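Local coordinates for D-3-phosphoglycerate dehydrogenase (Sulfolobus tokodaii, PDB 2EKL), which probably catalyses the NAD-dependent oxidation of 3-phosphoglycerate at the entry to serine biosynthesis, as a member of the D-isomer specific 2-hydroxyacid dehydrogenase family, at residues K7-D12 / N42-Y47; I50-R55 / D80-E85; P217-M222 / G249-Y254. All blocks are in the same frame, centred on the assembly; numbering follows the deposited sequence.

Contacts 1 and 2 share one parallel sheet, in which strands 7-10 and 49-52 are neighbours; contact 3 belongs to the second parallel sheet, in the NAD-binding domain. The centres of contacts 1 and 2 lie 13 Å apart, and the two touch: L9 O is 2.8 Å from V51 N, a probable hydrogen bond. Contact 3 lies on the opposite side of the chain's centre, about 49 Å from contact 1 and about 36 Å from contact 2, centre to centre. The bound NAD is about 12 Å from the side chain of S54 in contact 2 and about 13 Å from that of M222 in contact 3, whereas contact 1 lies away from the NAD site.

Contact 1: K7-D12 / N42-Y47; sequences KALITD and NIIGNY
L9 lies across one face of the Y47 ring. Its CB is 3.5 Å from the ring centroid and only 5° off the normal, which makes this a CH-pi contact over the centre of the face. With CG of L9 anti to the backbone N (chi1 176°), that atom stands 4.1 Å from Y47 CE2; beyond it, L9 CD2 is 3.8 Å from Y47 CE2, while L9 CD1 lies near CZ and OH of the tyrosine. The opposite face of the ring carries CB of N46, offset toward the rim, so the tyrosine is held between its own sequence neighbour and the strand. This packing on both faces restricts the turning of the ring, and the hydrogen bond from Y47 OH to D30 OD2 holds its hydroxyl end in place.

L9 CD2 also meets I43 CD1 at 4.3 Å and I44 CD1 at 4.4 Å, so the leucine packs against both the ring and the rest of segment 42-47. K7 adds its CB, 3.7 Å from Y47 CD1. The far end of this lysine is modelled too close to N46 O, and its position is doubtful.

Strand 7-10 runs between strands 28-31 and 49-52 of the parallel sheet, and here its L9 side meets helix 37-43, where L40 also touches L9, and the turn leading from that helix into strand 49-52.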
ATOM      1  N   LYS A   7      24.237   6.067 -38.834  1.00 29.51           N
ATOM      2  CA  LYS A   7      22.802   5.879 -39.035  1.00 27.53           C
ATOM      3  C   LYS A   7      22.160   5.084 -37.894  1.00 24.45           C
ATOM      4  O   LYS A   7      22.633   4.028 -37.497  1.00 24.69           O
ATOM      5  CB  LYS A   7      22.594   5.142 -40.358  1.00 29.82           C
ATOM      6  CG  LYS A   7      23.184   5.902 -41.547  1.00 32.11           C
ATOM      7  CD  LYS A   7      22.561   5.471 -42.874  1.00 35.54           C
ATOM      8  CE  LYS A   7      23.133   4.152 -43.400  1.00 38.95           C
ATOM      9  NZ  LYS A   7      22.398   3.737 -44.594  1.00 42.59           N
ATOM     10  N   ALA A   8      21.046   5.584 -37.367  1.00 22.95           N
ATOM     11  CA  ALA A   8      20.336   4.901 -36.291  1.00 22.16           C
ATOM     12  C   ALA A   8      18.909   4.550 -36.696  1.00 21.47           C
ATOM     13  O   ALA A   8      18.213   5.358 -37.309  1.00 23.14           O
ATOM     14  CB  ALA A   8      20.317   5.775 -35.039  1.00 21.69           C
ATOM     15  N   LEU A   9      18.483   3.341 -36.347  1.00 20.61           N
ATOM     16  CA  LEU A   9      17.132   2.885 -36.647  1.00 21.57           C
ATOM     17  C   LEU A   9      16.369   2.672 -35.347  1.00 20.90           C
ATOM     18  O   LEU A   9      16.816   1.938 -34.469  1.00 22.02           O
ATOM     19  CB  LEU A   9      17.167   1.569 -37.433  1.00 22.39           C
ATOM     20  CG  LEU A   9      15.804   0.928 -37.733  1.00 21.14           C
ATOM     21  CD1 LEU A   9      15.024   1.791 -38.716  1.00 23.13           C
ATOM     22  CD2 LEU A   9      16.010  -0.464 -38.303  1.00 25.13           C
ATOM     23  N   ILE A  10      15.229   3.342 -35.216  1.00 21.57           N
ATOM     24  CA  ILE A  10      14.393   3.201 -34.032  1.00 21.94           C
ATOM     25  C   ILE A  10      13.183   2.421 -34.530  1.00 23.24           C
ATOM     26  O   ILE A  10      12.438   2.888 -35.390  1.00 22.25           O
ATOM     27  CB  ILE A  10      13.984   4.572 -33.475  1.00 23.71           C
ATOM     28  CG1 ILE A  10      15.248   5.367 -33.120  1.00 25.14           C
ATOM     29  CG2 ILE A  10      13.115   4.395 -32.236  1.00 23.86           C
ATOM     30  CD1 ILE A  10      14.987   6.743 -32.548  1.00 27.56           C
ATOM     31  N   THR A  11      13.001   1.227 -33.980  1.00 23.33           N
ATOM     32  CA  THR A  11      11.946   0.329 -34.427  1.00 24.31           C
ATOM     33  C   THR A  11      10.638   0.330 -33.653  1.00 26.29           C
ATOM     34  O   THR A  11       9.655  -0.263 -34.105  1.00 27.08           O
ATOM     35  CB  THR A  11      12.477  -1.107 -34.449  1.00 22.99           C
ATOM     36  OG1 THR A  11      12.751  -1.530 -33.107  1.00 23.51           O
ATOM     37  CG2 THR A  11      13.771  -1.178 -35.260  1.00 24.54           C
ATOM     38  N   ASP A  12      10.623   0.977 -32.495  1.00 27.50           N
ATOM     39  CA  ASP A  12       9.420   1.021 -31.672  1.00 29.08           C
ATOM     40  C   ASP A  12       9.110   2.431 -31.199  1.00 30.00           C
ATOM     41  O   ASP A  12       9.986   3.295 -31.170  1.00 29.38           O
ATOM     42  CB  ASP A  12       9.585   0.118 -30.446  1.00 29.18           C
ATOM     43  CG  ASP A  12       9.768  -1.339 -30.812  1.00 30.62           C
ATOM     44  OD1 ASP A  12       8.887  -1.895 -31.498  1.00 32.47           O
ATOM     45  OD2 ASP A  12      10.791  -1.928 -30.408  1.00 31.40           O
ATOM     46  N   ASN A  42      15.426  -6.701 -43.897  1.00 31.71           N
ATOM     47  CA  ASN A  42      15.829  -6.174 -45.194  1.00 31.98           C
ATOM     48  C   ASN A  42      16.696  -4.923 -45.109  1.00 31.56           C
ATOM     49  O   ASN A  42      17.515  -4.677 -45.995  1.00 31.09           O
ATOM     50  CB  ASN A  42      14.597  -5.862 -46.055  1.00 34.89           C
ATOM     51  CG  ASN A  42      13.801  -7.103 -46.411  1.00 38.06           C
ATOM     52  OD1 ASN A  42      14.359  -8.109 -46.851  1.00 41.11           O
ATOM     53  ND2 ASN A  42      12.486  -7.034 -46.235  1.00 40.23           N
ATOM     54  N   ILE A  43      16.536  -4.140 -44.045  1.00 30.39           N
ATOM     55  CA  ILE A  43      17.297  -2.900 -43.923  1.00 29.97           C
ATOM     56  C   ILE A  43      18.253  -2.762 -42.742  1.00 29.43           C
ATOM     57  O   ILE A  43      19.026  -1.806 -42.692  1.00 28.20           O
ATOM     58  CB  ILE A  43      16.351  -1.683 -43.884  1.00 30.00           C
ATOM     59  CG1 ILE A  43      15.542  -1.689 -42.583  1.00 28.91           C
ATOM     60  CG2 ILE A  43      15.414  -1.715 -45.085  1.00 30.18           C
ATOM     61  CD1 ILE A  43      14.706  -0.438 -42.377  1.00 29.73           C
ATOM     62  N   ILE A  44      18.215  -3.696 -41.799  1.00 28.58           N
ATOM     63  CA  ILE A  44      19.085  -3.590 -40.628  1.00 28.88           C
ATOM     64  C   ILE A  44      20.569  -3.459 -40.975  1.00 29.01           C
ATOM     65  O   ILE A  44      21.339  -2.846 -40.233  1.00 28.56           O
ATOM     66  CB  ILE A  44      18.889  -4.790 -39.669  1.00 28.74           C
ATOM     67  CG1 ILE A  44      19.695  -4.564 -38.387  1.00 28.34           C
ATOM     68  CG2 ILE A  44      19.312  -6.086 -40.345  1.00 30.06           C
ATOM     69  CD1 ILE A  44      19.338  -3.279 -37.654  1.00 29.72           C
ATOM     70  N   GLY A  45      20.963  -4.021 -42.112  1.00 29.60           N
ATOM     71  CA  GLY A  45      22.356  -3.959 -42.515  1.00 29.51           C
ATOM     72  C   GLY A  45      22.890  -2.567 -42.794  1.00 29.99           C
ATOM     73  O   GLY A  45      24.100  -2.387 -42.924  1.00 31.53           O
ATOM     74  N   ASN A  46      22.008  -1.575 -42.876  1.00 29.03           N
ATOM     75  CA  ASN A  46      22.437  -0.213 -43.161  1.00 29.09           C
ATOM     76  C   ASN A  46      22.653   0.645 -41.920  1.00 27.70           C
ATOM     77  O   ASN A  46      22.983   1.823 -42.040  1.00 28.33           O
ATOM     78  CB  ASN A  46      21.407   0.503 -44.042  1.00 31.40           C
ATOM     79  CG  ASN A  46      20.940  -0.341 -45.209  1.00 33.19           C
ATOM     80  OD1 ASN A  46      21.741  -0.963 -45.904  1.00 33.97           O
ATOM     81  ND2 ASN A  46      19.632  -0.350 -45.441  1.00 34.14           N
ATOM     82  N   TYR A  47      22.487   0.069 -40.734  1.00 25.40           N
ATOM     83  CA  TYR A  47      22.606   0.868 -39.517  1.00 24.59           C
ATOM     84  C   TYR A  47      23.730   0.534 -38.545  1.00 23.32           C
ATOM     85  O   TYR A  47      24.110  -0.623 -38.378  1.00 24.50           O
ATOM     86  CB  TYR A  47      21.272   0.829 -38.767  1.00 22.55           C
ATOM     87  CG  TYR A  47      20.111   1.355 -39.581  1.00 24.01           C
ATOM     88  CD1 TYR A  47      19.847   2.721 -39.657  1.00 23.46           C
ATOM     89  CD2 TYR A  47      19.296   0.485 -40.304  1.00 25.09           C
ATOM     90  CE1 TYR A  47      18.796   3.211 -40.434  1.00 25.82           C
ATOM     91  CE2 TYR A  47      18.246   0.962 -41.084  1.00 25.48           C
ATOM     92  CZ  TYR A  47      18.002   2.322 -41.144  1.00 25.54           C
ATOM     93  OH  TYR A  47      16.963   2.786 -41.914  1.00 27.16           O
TER

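Contact 2: I50-R55 / D80-E85; sequences IVVRSR and DNIDTE
N81 brings a side-chain amide up to the backbone just beyond a strand end: its ND2 lies 3.1 Å from R53 O, and the same nitrogen is hydrogen-bonded to T56 O, a little further along the loop. The first torsion of N81 (chi1 68°) sets CG on the side of CB flanked by both the backbone N and the carbonyl carbon. Besides R53 O, the amide nitrogen N81 ND2 meets two carbons, V52 CG2 at 3.8 Å and S54 CA at 3.9 Å. It is thus hydrogen-bonded to T56 O and at the same time lies against the last residue of the strand.

The side chains of V52 and N81 run antiparallel as they pass. V52 CG2 serves both neighbours, since I82 CD1 also comes to 4.0 Å from it. With 149 Å² buried in total, the interface is small; it rests on N81 against R53 O and on V52 CG2 against N81 and I82.

The contact lies at the C-terminal end of strand 49-52, between strands 7-10 and 71-74 of a parallel alpha/beta domain, with the S54 side chain about 12 Å from the bound NAD. I82 also touches I72 of strand 71-74, and just after it D83 takes the N-cap position of helix 84-89, its OD1 accepting a hydrogen bond from E86 N.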
ATOM      1  N   ILE A  50      20.759   0.596 -33.397  1.00 22.36           N
ATOM      2  CA  ILE A  50      19.359   0.193 -33.440  1.00 22.38           C
ATOM      3  C   ILE A  50      18.804   0.476 -32.047  1.00 22.66           C
ATOM      4  O   ILE A  50      19.463   0.195 -31.046  1.00 21.44           O
ATOM      5  CB  ILE A  50      19.180  -1.315 -33.770  1.00 23.11           C
ATOM      6  CG1 ILE A  50      17.690  -1.633 -33.930  1.00 23.61           C
ATOM      7  CG2 ILE A  50      19.786  -2.179 -32.671  1.00 23.06           C
ATOM      8  CD1 ILE A  50      17.400  -3.076 -34.301  1.00 25.77           C
ATOM      9  N   VAL A  51      17.614   1.065 -31.985  1.00 21.56           N
ATOM     10  CA  VAL A  51      16.986   1.371 -30.704  1.00 22.44           C
ATOM     11  C   VAL A  51      15.652   0.641 -30.676  1.00 21.75           C
ATOM     12  O   VAL A  51      14.831   0.809 -31.575  1.00 22.00           O
ATOM     13  CB  VAL A  51      16.750   2.887 -30.536  1.00 23.26           C
ATOM     14  CG1 VAL A  51      16.195   3.177 -29.150  1.00 22.30           C
ATOM     15  CG2 VAL A  51      18.056   3.642 -30.750  1.00 21.60           C
ATOM     16  N   VAL A  52      15.442  -0.173 -29.648  1.00 24.72           N
ATOM     17  CA  VAL A  52      14.211  -0.945 -29.568  1.00 24.71           C
ATOM     18  C   VAL A  52      13.559  -0.859 -28.187  1.00 27.58           C
ATOM     19  O   VAL A  52      14.191  -0.385 -27.226  1.00 26.35           O
ATOM     20  CB  VAL A  52      14.532  -2.405 -29.891  1.00 24.72           C
ATOM     21  CG1 VAL A  52      15.300  -2.487 -31.209  1.00 22.94           C
ATOM     22  CG2 VAL A  52      15.368  -3.014 -28.782  1.00 24.80           C
ATOM     23  N   ARG A  53      12.280  -1.202 -28.166  1.00 30.41           N
ATOM     24  CA  ARG A  53      11.793  -1.197 -26.836  1.00 34.76           C
ATOM     25  C   ARG A  53      11.533  -2.628 -26.487  1.00 36.04           C
ATOM     26  O   ARG A  53      12.399  -3.376 -26.051  1.00 37.36           O
ATOM     27  CB  ARG A  53      10.471  -0.397 -26.779  1.00 35.93           C
ATOM     28  CG  ARG A  53      10.553   0.772 -25.793  1.00 39.43           C
ATOM     29  CD  ARG A  53       9.199   1.115 -25.114  1.00 38.32           C
ATOM     30  NE  ARG A  53       8.048   0.887 -26.011  1.00 37.98           N
ATOM     31  CZ  ARG A  53       6.809   1.101 -25.543  1.00 38.21           C
ATOM     32  NH1 ARG A  53       6.588   1.373 -24.257  1.00 39.12           N
ATOM     33  NH2 ARG A  53       5.824   1.214 -26.420  1.00 38.34           N
ATOM     34  N   SER A  54      10.292  -3.045 -26.791  1.00 37.02           N
ATOM     35  CA  SER A  54       9.947  -4.417 -26.476  1.00 36.40           C
ATOM     36  C   SER A  54       9.182  -5.437 -27.674  1.00 36.16           C
ATOM     37  O   SER A  54       9.454  -6.610 -27.926  1.00 35.76           O
ATOM     38  CB  SER A  54       8.758  -4.824 -25.292  1.00 38.97           C
ATOM     39  OG  SER A  54       8.412  -6.169 -25.016  1.00 42.10           O
ATOM     40  N   ARG A  55       8.381  -4.701 -28.440  1.00 35.35           N
ATOM     41  CA  ARG A  55       7.747  -5.240 -29.640  1.00 34.80           C
ATOM     42  C   ARG A  55       8.755  -5.882 -30.593  1.00 34.84           C
ATOM     43  O   ARG A  55       8.512  -6.963 -31.126  1.00 34.68           O
ATOM     44  CB  ARG A  55       6.991  -4.131 -30.375  1.00 34.79           C
ATOM     45  CG  ARG A  55       6.103  -4.620 -31.510  1.00 35.04           C
ATOM     46  CD  ARG A  55       5.522  -3.446 -32.286  1.00 35.07           C
ATOM     47  NE  ARG A  55       6.543  -2.749 -33.067  1.00 34.27           N
ATOM     48  CZ  ARG A  55       6.934  -3.114 -34.286  1.00 35.69           C
ATOM     49  NH1 ARG A  55       6.386  -4.170 -34.872  1.00 33.90           N
ATOM     50  NH2 ARG A  55       7.875  -2.424 -34.917  1.00 32.68           N
ATOM     51  N   ASP A  80      15.499  -8.900 -22.162  1.00 38.58           N
ATOM     52  CA  ASP A  80      14.942 -10.192 -22.551  1.00 39.22           C
ATOM     53  C   ASP A  80      14.629 -10.343 -24.039  1.00 39.08           C
ATOM     54  O   ASP A  80      14.440 -11.460 -24.521  1.00 38.10           O
ATOM     55  CB  ASP A  80      13.677 -10.486 -21.739  1.00 41.32           C
ATOM     56  CG  ASP A  80      13.943 -10.547 -20.247  1.00 43.31           C
ATOM     57  OD1 ASP A  80      14.907 -11.230 -19.839  1.00 43.37           O
ATOM     58  OD2 ASP A  80      13.183  -9.920 -19.479  1.00 45.51           O
ATOM     59  N   ASN A  81      14.571  -9.233 -24.768  1.00 37.18           N
ATOM     60  CA  ASN A  81      14.267  -9.300 -26.194  1.00 36.72           C
ATOM     61  C   ASN A  81      15.517  -9.141 -27.050  1.00 36.20           C
ATOM     62  O   ASN A  81      15.431  -9.008 -28.270  1.00 35.48           O
ATOM     63  CB  ASN A  81      13.233  -8.230 -26.564  1.00 35.91           C
ATOM     64  CG  ASN A  81      13.777  -6.819 -26.446  1.00 36.43           C
ATOM     65  OD1 ASN A  81      14.483  -6.490 -25.494  1.00 36.66           O
ATOM     66  ND2 ASN A  81      13.435  -5.972 -27.413  1.00 35.92           N
ATOM     67  N   ILE A  82      16.677  -9.164 -26.403  1.00 35.24           N
ATOM     68  CA  ILE A  82      17.962  -9.024 -27.102  1.00 36.33           C
ATOM     69  C   ILE A  82      18.828 -10.248 -26.907  1.00 37.25           C
ATOM     70  O   ILE A  82      18.917 -10.793 -25.814  1.00 37.25           O
ATOM     71  CB  ILE A  82      18.743  -7.839 -26.555  1.00 35.81           C
ATOM     72  CG1 ILE A  82      17.944  -6.553 -26.724  1.00 35.64           C
ATOM     73  CG2 ILE A  82      20.050  -7.698 -27.358  1.00 34.10           C
ATOM     74  CD1 ILE A  82      17.767  -6.181 -28.198  1.00 38.06           C
ATOM     75  N   ASP A  83      19.482 -10.683 -27.979  1.00 37.34           N
ATOM     76  CA  ASP A  83      20.378 -11.828 -27.895  1.00 37.38           C
ATOM     77  C   ASP A  83      21.729 -11.272 -27.461  1.00 36.89           C
ATOM     78  O   ASP A  83      22.616 -11.037 -28.284  1.00 36.08           O
ATOM     79  CB  ASP A  83      20.510 -12.517 -29.253  1.00 39.16           C
ATOM     80  CG  ASP A  83      21.216 -13.856 -29.156  1.00 41.98           C
ATOM     81  OD1 ASP A  83      22.317 -13.903 -28.568  1.00 42.37           O
ATOM     82  OD2 ASP A  83      20.671 -14.861 -29.665  1.00 42.35           O
ATOM     83  N   THR A  84      21.870 -11.054 -26.159  1.00 37.06           N
ATOM     84  CA  THR A  84      23.089 -10.497 -25.591  1.00 38.47           C
ATOM     85  C   THR A  84      24.341 -11.323 -25.870  1.00 39.45           C
ATOM     86  O   THR A  84      25.437 -10.777 -25.992  1.00 39.13           O
ATOM     87  CB  THR A  84      22.937 -10.304 -24.072  1.00 39.42           C
ATOM     88  OG1 THR A  84      22.574 -11.549 -23.464  1.00 38.88           O
ATOM     89  CG2 THR A  84      21.854  -9.272 -23.779  1.00 38.83           C
ATOM     90  N   GLU A  85      24.185 -12.638 -25.968  1.00 40.34           N
ATOM     91  CA  GLU A  85      25.329 -13.497 -26.242  1.00 41.63           C
ATOM     92  C   GLU A  85      25.863 -13.238 -27.647  1.00 40.75           C
ATOM     93  O   GLU A  85      27.061 -13.017 -27.835  1.00 40.71           O
ATOM     94  CB  GLU A  85      24.949 -14.975 -26.073  1.00 42.87           C
ATOM     95  CG  GLU A  85      23.494 -15.313 -26.373  1.00 46.71           C
ATOM     96  CD  GLU A  85      22.528 -14.643 -25.409  1.00 48.32           C
ATOM     97  OE1 GLU A  85      22.779 -14.694 -24.186  1.00 50.88           O
ATOM     98  OE2 GLU A  85      21.517 -14.073 -25.871  1.00 49.52           O
TER

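Contact 3: P217-M222 / G249-Y254; sequences PQFELM and GKVYAY
The C-terminal end of helix 216-221, in the Rossmann-type NAD-binding domain, receives the ammonium group of K250, a residue just ahead of strand 251-256. The lysine comes out of the turn that follows helix 239-247, whose end is closed at G249 by a Schellman motif with positive phi. From this point the K250 side chain is fully extended: CG is anti to the backbone N, and all later torsions are anti as well, so the straight chain reaches the helix end.

NZ arrives among backbone carbonyls. The clear hydrogen bond of K250 NZ is to F219 O at 2.8 Å, made in the carbonyl plane and on a lone pair, with a C=O...N angle of 145°. A second, weak bond runs from K250 NZ to M222 O at 2.9 Å. E220 O is equally near K250 NZ, at 2.9 Å. F219 O also accepts the amide of M222 within the last helical turn, so two donors grip this oxygen. A positive charge at a helix C-terminus would be expected to interact favourably with the helix dipole. E220 adds a carboxylate nearby, E220 OE2 lying 4.6 Å from K250 NZ and not in contact; its OE1 is instead hydrogen-bonded to the hydroxyl of Y245 on helix 239-247.

Apolar groups complete the interface. M222 CB lies 4.1 Å from K250 CE, flanking the aliphatic end of the lysine. The F219 ring meets that of Y245 with the two planes nearly parallel, about 10° apart, and also touches I228 of strand 226-230. Toward strand 251-256, F219 CE1 is 4.3 Å from V251 CG2, which approaches the ring obliquely.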
ATOM      1  N   PRO A 217       8.928 -27.957  -1.628  1.00 21.20           N
ATOM      2  CA  PRO A 217       9.595 -28.026  -0.322  1.00 20.17           C
ATOM      3  C   PRO A 217       9.530 -26.702   0.436  1.00 20.23           C
ATOM      4  O   PRO A 217       9.339 -26.679   1.653  1.00 18.85           O
ATOM      5  CB  PRO A 217      11.026 -28.413  -0.684  1.00 20.37           C
ATOM      6  CG  PRO A 217      10.857 -29.193  -1.961  1.00 22.24           C
ATOM      7  CD  PRO A 217       9.849 -28.348  -2.707  1.00 19.15           C
ATOM      8  N   GLN A 218       9.691 -25.603  -0.295  1.00 19.44           N
ATOM      9  CA  GLN A 218       9.657 -24.272   0.300  1.00 18.28           C
ATOM     10  C   GLN A 218       8.263 -23.939   0.823  1.00 18.37           C
ATOM     11  O   GLN A 218       8.123 -23.373   1.904  1.00 18.46           O
ATOM     12  CB  GLN A 218      10.098 -23.220  -0.725  1.00 18.82           C
ATOM     13  CG  GLN A 218      11.567 -23.315  -1.158  1.00 19.90           C
ATOM     14  CD  GLN A 218      11.875 -24.565  -1.969  1.00 19.60           C
ATOM     15  OE1 GLN A 218      11.165 -24.896  -2.917  1.00 19.36           O
ATOM     16  NE2 GLN A 218      12.948 -25.256  -1.606  1.00 21.48           N
ATOM     17  N   PHE A 219       7.233 -24.285   0.057  1.00 17.01           N
ATOM     18  CA  PHE A 219       5.861 -24.031   0.488  1.00 18.25           C
ATOM     19  C   PHE A 219       5.562 -24.807   1.769  1.00 18.12           C
ATOM     20  O   PHE A 219       4.864 -24.320   2.655  1.00 17.04           O
ATOM     21  CB  PHE A 219       4.867 -24.450  -0.603  1.00 17.27           C
ATOM     22  CG  PHE A 219       4.577 -23.374  -1.612  1.00 17.90           C
ATOM     23  CD1 PHE A 219       3.810 -22.263  -1.265  1.00 17.01           C
ATOM     24  CD2 PHE A 219       5.077 -23.463  -2.906  1.00 18.38           C
ATOM     25  CE1 PHE A 219       3.548 -21.256  -2.190  1.00 18.96           C
ATOM     26  CE2 PHE A 219       4.822 -22.457  -3.845  1.00 18.80           C
ATOM     27  CZ  PHE A 219       4.056 -21.352  -3.484  1.00 18.21           C
ATOM     28  N   GLU A 220       6.092 -26.022   1.863  1.00 17.73           N
ATOM     29  CA  GLU A 220       5.859 -26.848   3.041  1.00 20.04           C
ATOM     30  C   GLU A 220       6.523 -26.245   4.281  1.00 18.86           C
ATOM     31  O   GLU A 220       5.991 -26.337   5.387  1.00 20.15           O
ATOM     32  CB  GLU A 220       6.388 -28.266   2.795  1.00 22.39           C
ATOM     33  CG  GLU A 220       5.925 -29.303   3.810  1.00 25.96           C
ATOM     34  CD  GLU A 220       4.408 -29.392   3.914  1.00 28.68           C
ATOM     35  OE1 GLU A 220       3.733 -29.412   2.864  1.00 28.46           O
ATOM     36  OE2 GLU A 220       3.891 -29.447   5.049  1.00 32.39           O
ATOM     37  N   LEU A 221       7.682 -25.624   4.089  1.00 18.67           N
ATOM     38  CA  LEU A 221       8.423 -25.010   5.186  1.00 19.74           C
ATOM     39  C   LEU A 221       7.770 -23.735   5.712  1.00 19.27           C
ATOM     40  O   LEU A 221       7.991 -23.345   6.855  1.00 18.97           O
ATOM     41  CB  LEU A 221       9.848 -24.673   4.736  1.00 22.51           C
ATOM     42  CG  LEU A 221      10.892 -25.793   4.703  1.00 23.05           C
ATOM     43  CD1 LEU A 221      12.088 -25.355   3.867  1.00 25.62           C
ATOM     44  CD2 LEU A 221      11.317 -26.132   6.128  1.00 23.18           C
ATOM     45  N   MET A 222       6.965 -23.091   4.876  1.00 17.85           N
ATOM     46  CA  MET A 222       6.324 -21.840   5.259  1.00 18.66           C
ATOM     47  C   MET A 222       5.410 -21.898   6.471  1.00 19.44           C
ATOM     48  O   MET A 222       4.897 -22.958   6.844  1.00 18.83           O
ATOM     49  CB  MET A 222       5.540 -21.274   4.075  1.00 17.45           C
ATOM     50  CG  MET A 222       6.405 -20.813   2.925  1.00 18.79           C
ATOM     51  SD  MET A 222       5.376 -20.270   1.563  1.00 16.86           S
ATOM     52  CE  MET A 222       6.565 -20.215   0.235  1.00 16.84           C
ATOM     53  N   GLY A 249      -5.554 -23.787   2.130  1.00 24.95           N
ATOM     54  CA  GLY A 249      -5.822 -22.779   3.139  1.00 24.79           C
ATOM     55  C   GLY A 249      -4.573 -22.304   3.865  1.00 23.72           C
ATOM     56  O   GLY A 249      -4.660 -21.506   4.802  1.00 23.14           O
ATOM     57  N   LYS A 250      -3.406 -22.777   3.437  1.00 20.64           N
ATOM     58  CA  LYS A 250      -2.167 -22.379   4.093  1.00 19.90           C
ATOM     59  C   LYS A 250      -1.736 -20.959   3.756  1.00 18.70           C
ATOM     60  O   LYS A 250      -1.328 -20.203   4.638  1.00 19.51           O
ATOM     61  CB  LYS A 250      -1.025 -23.336   3.742  1.00 20.37           C
ATOM     62  CG  LYS A 250       0.247 -23.031   4.529  1.00 22.04           C
ATOM     63  CD  LYS A 250       1.319 -24.086   4.337  1.00 21.88           C
ATOM     64  CE  LYS A 250       2.505 -23.803   5.248  1.00 22.28           C
ATOM     65  NZ  LYS A 250       3.583 -24.819   5.106  1.00 21.50           N
ATOM     66  N   VAL A 251      -1.808 -20.604   2.478  1.00 17.22           N
ATOM     67  CA  VAL A 251      -1.417 -19.268   2.039  1.00 16.58           C
ATOM     68  C   VAL A 251      -2.586 -18.312   2.230  1.00 17.89           C
ATOM     69  O   VAL A 251      -3.660 -18.518   1.667  1.00 17.16           O
ATOM     70  CB  VAL A 251      -0.991 -19.281   0.548  1.00 16.56           C
ATOM     71  CG1 VAL A 251      -0.653 -17.870   0.078  1.00 17.02           C
ATOM     72  CG2 VAL A 251       0.213 -20.204   0.364  1.00 20.51           C
ATOM     73  N   TYR A 252      -2.378 -17.279   3.041  1.00 15.89           N
ATOM     74  CA  TYR A 252      -3.420 -16.295   3.307  1.00 17.30           C
ATOM     75  C   TYR A 252      -3.704 -15.499   2.039  1.00 16.20           C
ATOM     76  O   TYR A 252      -4.860 -15.201   1.716  1.00 17.28           O
ATOM     77  CB  TYR A 252      -2.970 -15.345   4.421  1.00 16.98           C
ATOM     78  CG  TYR A 252      -4.008 -14.323   4.820  1.00 19.10           C
ATOM     79  CD1 TYR A 252      -5.072 -14.670   5.654  1.00 21.10           C
ATOM     80  CD2 TYR A 252      -3.932 -13.009   4.359  1.00 19.26           C
ATOM     81  CE1 TYR A 252      -6.033 -13.730   6.024  1.00 21.56           C
ATOM     82  CE2 TYR A 252      -4.892 -12.060   4.722  1.00 19.96           C
ATOM     83  CZ  TYR A 252      -5.936 -12.429   5.555  1.00 21.82           C
ATOM     84  OH  TYR A 252      -6.882 -11.501   5.929  1.00 24.43           O
ATOM     85  N   ALA A 253      -2.641 -15.157   1.319  1.00 14.94           N
ATOM     86  CA  ALA A 253      -2.787 -14.393   0.092  1.00 14.65           C
ATOM     87  C   ALA A 253      -1.508 -14.359  -0.728  1.00 16.15           C
ATOM     88  O   ALA A 253      -0.401 -14.465  -0.188  1.00 16.43           O
ATOM     89  CB  ALA A 253      -3.226 -12.957   0.421  1.00 16.49           C
ATOM     90  N   TYR A 254      -1.677 -14.228  -2.039  1.00 14.56           N
ATOM     91  CA  TYR A 254      -0.562 -14.107  -2.967  1.00 14.72           C
ATOM     92  C   TYR A 254      -0.832 -12.795  -3.699  1.00 15.02           C
ATOM     93  O   TYR A 254      -1.859 -12.648  -4.370  1.00 15.57           O
ATOM     94  CB  TYR A 254      -0.535 -15.265  -3.975  1.00 14.78           C
ATOM     95  CG  TYR A 254       0.607 -15.185  -4.976  1.00 14.33           C
ATOM     96  CD1 TYR A 254       1.938 -15.304  -4.565  1.00 16.48           C
ATOM     97  CD2 TYR A 254       0.355 -15.002  -6.336  1.00 13.43           C
ATOM     98  CE1 TYR A 254       2.987 -15.245  -5.487  1.00 15.61           C
ATOM     99  CE2 TYR A 254       1.395 -14.942  -7.264  1.00 15.00           C
ATOM    100  CZ  TYR A 254       2.708 -15.064  -6.833  1.00 15.29           C
ATOM    101  OH  TYR A 254       3.731 -15.015  -7.751  1.00 17.09           O
TER